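Bcl-2-like protein FPV039 (Fowlpox virus, PDB 5TZP) inhibits apoptosis of the infected host cell by sequestering and inactivating proapoptotic Bcl-2 proteins, including BAK1 and BAX. Local coordinates at residues Y26-N31 against Y113-I118. Residues are numbered along the deposited sequence; the frame is centred on the assembly and turned at random. Where two conformers were deposited one is given.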
ATOM      1  N   TYR A  26       7.213  -3.831   4.886  1.00 10.18           N
ATOM      2  CA  TYR A  26       7.569  -2.736   3.981  1.00  9.73           C
ATOM      3  C   TYR A  26       7.407  -1.396   4.695  1.00  9.65           C
ATOM      4  O   TYR A  26       8.286  -0.528   4.632  1.00  9.98           O
ATOM      5  CB  TYR A  26       6.786  -2.798   2.661  1.00 10.67           C
ATOM      6  CG  TYR A  26       7.097  -1.581   1.835  1.00 10.07           C
ATOM      7  CD1 TYR A  26       8.357  -1.379   1.348  1.00 12.15           C
ATOM      8  CD2 TYR A  26       6.201  -0.579   1.727  1.00 12.84           C
ATOM      9  CE1 TYR A  26       8.710  -0.178   0.676  1.00 11.73           C
ATOM     10  CE2 TYR A  26       6.559   0.612   1.086  1.00 11.00           C
ATOM     11  CZ  TYR A  26       7.778   0.773   0.610  1.00 11.00           C
ATOM     12  OH  TYR A  26       8.159   1.969   0.018  1.00 14.81           O
ATOM     13  N   ILE A  27       6.286  -1.190   5.392  1.00  8.66           N
ATOM     14  CA  ILE A  27       6.052   0.099   6.038  1.00  9.58           C
ATOM     15  C   ILE A  27       7.110   0.327   7.115  1.00 10.66           C
ATOM     16  O   ILE A  27       7.651   1.439   7.266  1.00 10.45           O
ATOM     17  CB  ILE A  27       4.624   0.175   6.579  1.00  9.46           C
ATOM     18  CG1 ILE A  27       3.666   0.251   5.390  1.00 11.28           C
ATOM     19  CG2 ILE A  27       4.448   1.416   7.451  1.00 12.96           C
ATOM     20  CD1 ILE A  27       2.196   0.236   5.732  1.00 14.16           C
ATOM     21  N   ILE A  28       7.504  -0.715   7.854  1.00 10.78           N
ATOM     22  CA  ILE A  28       8.611  -0.590   8.819  1.00 10.77           C
ATOM     23  C   ILE A  28       9.907  -0.182   8.111  1.00 11.28           C
ATOM     24  O   ILE A  28      10.617   0.709   8.596  1.00 11.95           O
ATOM     25  CB  ILE A  28       8.733  -1.899   9.598  1.00 12.37           C
ATOM     26  CG1 ILE A  28       7.523  -2.066  10.540  1.00 12.20           C
ATOM     27  CG2 ILE A  28      10.054  -1.860  10.402  1.00 13.01           C
ATOM     28  CD1 ILE A  28       7.434  -3.451  11.058  1.00 16.44           C
ATOM     29  N   GLU A  29      10.234  -0.824   7.002  1.00 10.46           N
ATOM     30  CA  GLU A  29      11.445  -0.460   6.277  1.00 10.71           C
ATOM     31  C   GLU A  29      11.407   1.007   5.825  1.00 10.19           C
ATOM     32  O   GLU A  29      12.391   1.760   5.955  1.00 11.15           O
ATOM     33  CB  GLU A  29      11.719  -1.410   5.115  1.00 10.84           C
ATOM     34  CG  GLU A  29      12.960  -0.938   4.290  1.00 12.96           C
ATOM     35  CD  GLU A  29      13.559  -1.934   3.396  1.00 13.07           C
ATOM     36  OE1 GLU A  29      14.480  -1.517   2.664  1.00 14.70           O
ATOM     37  OE2 GLU A  29      13.274  -3.153   3.456  1.00 14.85           O
ATOM     38  N   TYR A  30      10.286   1.425   5.271  1.00 10.73           N
ATOM     39  CA  TYR A  30      10.143   2.788   4.770  1.00 10.15           C
ATOM     40  C   TYR A  30      10.369   3.781   5.896  1.00 11.90           C
ATOM     41  O   TYR A  30      11.029   4.812   5.714  1.00 11.74           O
ATOM     42  CB  TYR A  30       8.770   2.939   4.140  1.00 11.23           C
ATOM     43  CG  TYR A  30       8.604   4.304   3.566  1.00 10.29           C
ATOM     44  CD1 TYR A  30       9.121   4.637   2.289  1.00 11.99           C
ATOM     45  CD2 TYR A  30       7.973   5.320   4.254  1.00 11.74           C
ATOM     46  CE1 TYR A  30       9.030   5.963   1.839  1.00 12.85           C
ATOM     47  CE2 TYR A  30       7.869   6.569   3.791  1.00 12.84           C
ATOM     48  CZ  TYR A  30       8.414   6.939   2.627  1.00 13.24           C
ATOM     49  OH  TYR A  30       8.286   8.279   2.253  1.00 14.87           O
ATOM     50  N   ASN A  31       9.822   3.498   7.088  1.00 11.45           N
ATOM     51  CA  ASN A  31       9.913   4.424   8.211  1.00 12.84           C
ATOM     52  C   ASN A  31      11.265   4.436   8.843  1.00 13.87           C
ATOM     53  O   ASN A  31      11.753   5.501   9.357  1.00 18.87           O
ATOM     54  CB  ASN A  31       8.885   4.096   9.251  1.00 12.75           C
ATOM     55  CG  ASN A  31       7.628   4.826   8.959  1.00 13.90           C
ATOM     56  OD1 ASN A  31       7.452   6.018   9.314  1.00 15.78           O
ATOM     57  ND2 ASN A  31       6.777   4.180   8.262  1.00 13.66           N
ATOM     58  N   TYR A 113       4.545   5.244  14.298  1.00 11.23           N
ATOM     59  CA  TYR A 113       4.160   5.607  12.932  1.00 12.01           C
ATOM     60  C   TYR A 113       2.988   4.783  12.459  1.00 13.03           C
ATOM     61  O   TYR A 113       2.679   4.763  11.253  1.00 13.27           O
ATOM     62  CB  TYR A 113       5.345   5.554  11.957  1.00 15.03           C
ATOM     63  CG  TYR A 113       6.260   4.378  12.068  1.00 16.87           C
ATOM     64  CD1 TYR A 113       5.988   3.167  11.369  1.00 15.50           C
ATOM     65  CD2 TYR A 113       7.415   4.418  12.819  1.00 16.82           C
ATOM     66  CE1 TYR A 113       6.817   2.043  11.456  1.00 13.68           C
ATOM     67  CE2 TYR A 113       8.189   3.282  12.945  1.00 17.92           C
ATOM     68  CZ  TYR A 113       7.876   2.107  12.229  1.00 20.35           C
ATOM     69  OH  TYR A 113       8.725   1.012  12.394  1.00 26.22           O
ATOM     70  N   TYR A 114       2.265   4.155  13.379  1.00 10.71           N
ATOM     71  CA  TYR A 114       0.972   3.573  13.070  1.00 10.93           C
ATOM     72  C   TYR A 114       1.060   2.467  12.042  1.00  9.36           C
ATOM     73  O   TYR A 114       0.027   2.174  11.367  1.00 10.00           O
ATOM     74  CB  TYR A 114      -0.053   4.679  12.699  1.00 11.24           C
ATOM     75  CG  TYR A 114      -0.210   5.666  13.805  1.00 12.99           C
ATOM     76  CD1 TYR A 114      -0.939   5.315  14.932  1.00 13.77           C
ATOM     77  CD2 TYR A 114       0.339   6.968  13.732  1.00 13.95           C
ATOM     78  CE1 TYR A 114      -1.103   6.167  15.996  1.00 16.95           C
ATOM     79  CE2 TYR A 114       0.117   7.825  14.892  1.00 12.78           C
ATOM     80  CZ  TYR A 114      -0.593   7.364  15.942  1.00 12.91           C
ATOM     81  OH  TYR A 114      -0.831   8.115  17.201  1.00 18.08           O
ATOM     82  N   ASP A 115       2.177   1.764  11.989  1.00 10.87           N
ATOM     83  CA  ASP A 115       2.266   0.655  11.059  1.00 11.91           C
ATOM     84  C   ASP A 115       1.269  -0.446  11.352  1.00 10.11           C
ATOM     85  O   ASP A 115       0.817  -1.117  10.410  1.00 11.63           O
ATOM     86  CB  ASP A 115       3.728   0.156  11.045  1.00 12.80           C
ATOM     87  CG  ASP A 115       4.205  -0.336  12.364  1.00 16.19           C
ATOM     88  OD1 ASP A 115       4.296   0.457  13.335  1.00 18.13           O
ATOM     89  OD2 ASP A 115       4.497  -1.519  12.576  1.00 19.17           O
ATOM     90  N   GLY A 116       0.905  -0.660  12.585  1.00 12.88           N
ATOM     91  CA  GLY A 116      -0.072  -1.701  12.869  1.00 14.21           C
ATOM     92  C   GLY A 116      -1.459  -1.430  12.328  1.00 12.12           C
ATOM     93  O   GLY A 116      -1.980  -2.206  11.542  1.00 12.67           O
ATOM     94  N   ILE A 117      -2.061  -0.293  12.702  0.62 11.72           N
ATOM     95  CA  ILE A 117      -3.410   0.018  12.206  0.62 11.33           C
ATOM     96  C   ILE A 117      -3.413   0.187  10.691  0.62 11.87           C
ATOM     97  O   ILE A 117      -4.381  -0.172  10.010  0.62 11.86           O
ATOM     98  CB  ILE A 117      -4.068   1.247  12.902  0.62 11.60           C
ATOM     99  CG1 ILE A 117      -3.208   2.535  12.895  0.62 10.79           C
ATOM    100  CG2 ILE A 117      -4.597   0.905  14.308  0.62 12.98           C
ATOM    101  CD1 ILE A 117      -3.968   3.820  13.460  0.62 13.95           C
ATOM    102  N   ILE A 118      -2.358   0.784  10.151  1.00  8.79           N
ATOM    103  CA  ILE A 118      -2.339   1.020   8.686  1.00 10.27           C
ATOM    104  C   ILE A 118      -2.195  -0.282   7.925  1.00  8.77           C
ATOM    105  O   ILE A 118      -2.956  -0.557   7.020  1.00 10.35           O
ATOM    106  CB  ILE A 118      -1.263   2.054   8.376  1.00  8.37           C
ATOM    107  CG1 ILE A 118      -1.611   3.429   8.892  1.00 10.48           C
ATOM    108  CG2 ILE A 118      -1.044   2.081   6.824  1.00 10.83           C
ATOM    109  CD1 ILE A 118      -0.424   4.382   8.783  1.00 11.89           C
TER
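Residues 26-31 run along the late turns of helix 14-32, whereas 113-118 cover the entry into helix 115-136, with Y114 at its N-cap; the backbones come closest at I27 and D115, whose CA atoms lie 6.3 Å apart. No hydrogen bond crosses, so packing carries the contact. Its clearest element is N31 on Y113: the amide lies nearly parallel to the ring, the planes 8° apart, and N31 CB sits 3.5 Å from the ring centroid almost on the normal, a CH-pi contact. Y113, with CG in the crowded position between backbone N and carbonyl carbon (chi1 44°), presents one ring face to N31. The amide's rotation is fixed by N31 ND2 donating to I27 O (3.0 Å, 169° at the hydrogen), a carbonyl that also accepts the helical N-H of N31. Next to this stack, I28 CG2 meets Y113 OH at 3.7 Å, and I28 CG1 flanks D115 OD2, an oxygen hydrogen-bonded to Q24. Deeper in, I27 splits its branches: CG2 rests on D115 CB, while CD1 reaches I118 CG2 at 3.9 Å, I118 also touching C98 of helix 88-105. The arrangement joins an N-terminal helix to the BH2 motif, helix-on-helix packing within the all-helical Bcl-2 fold.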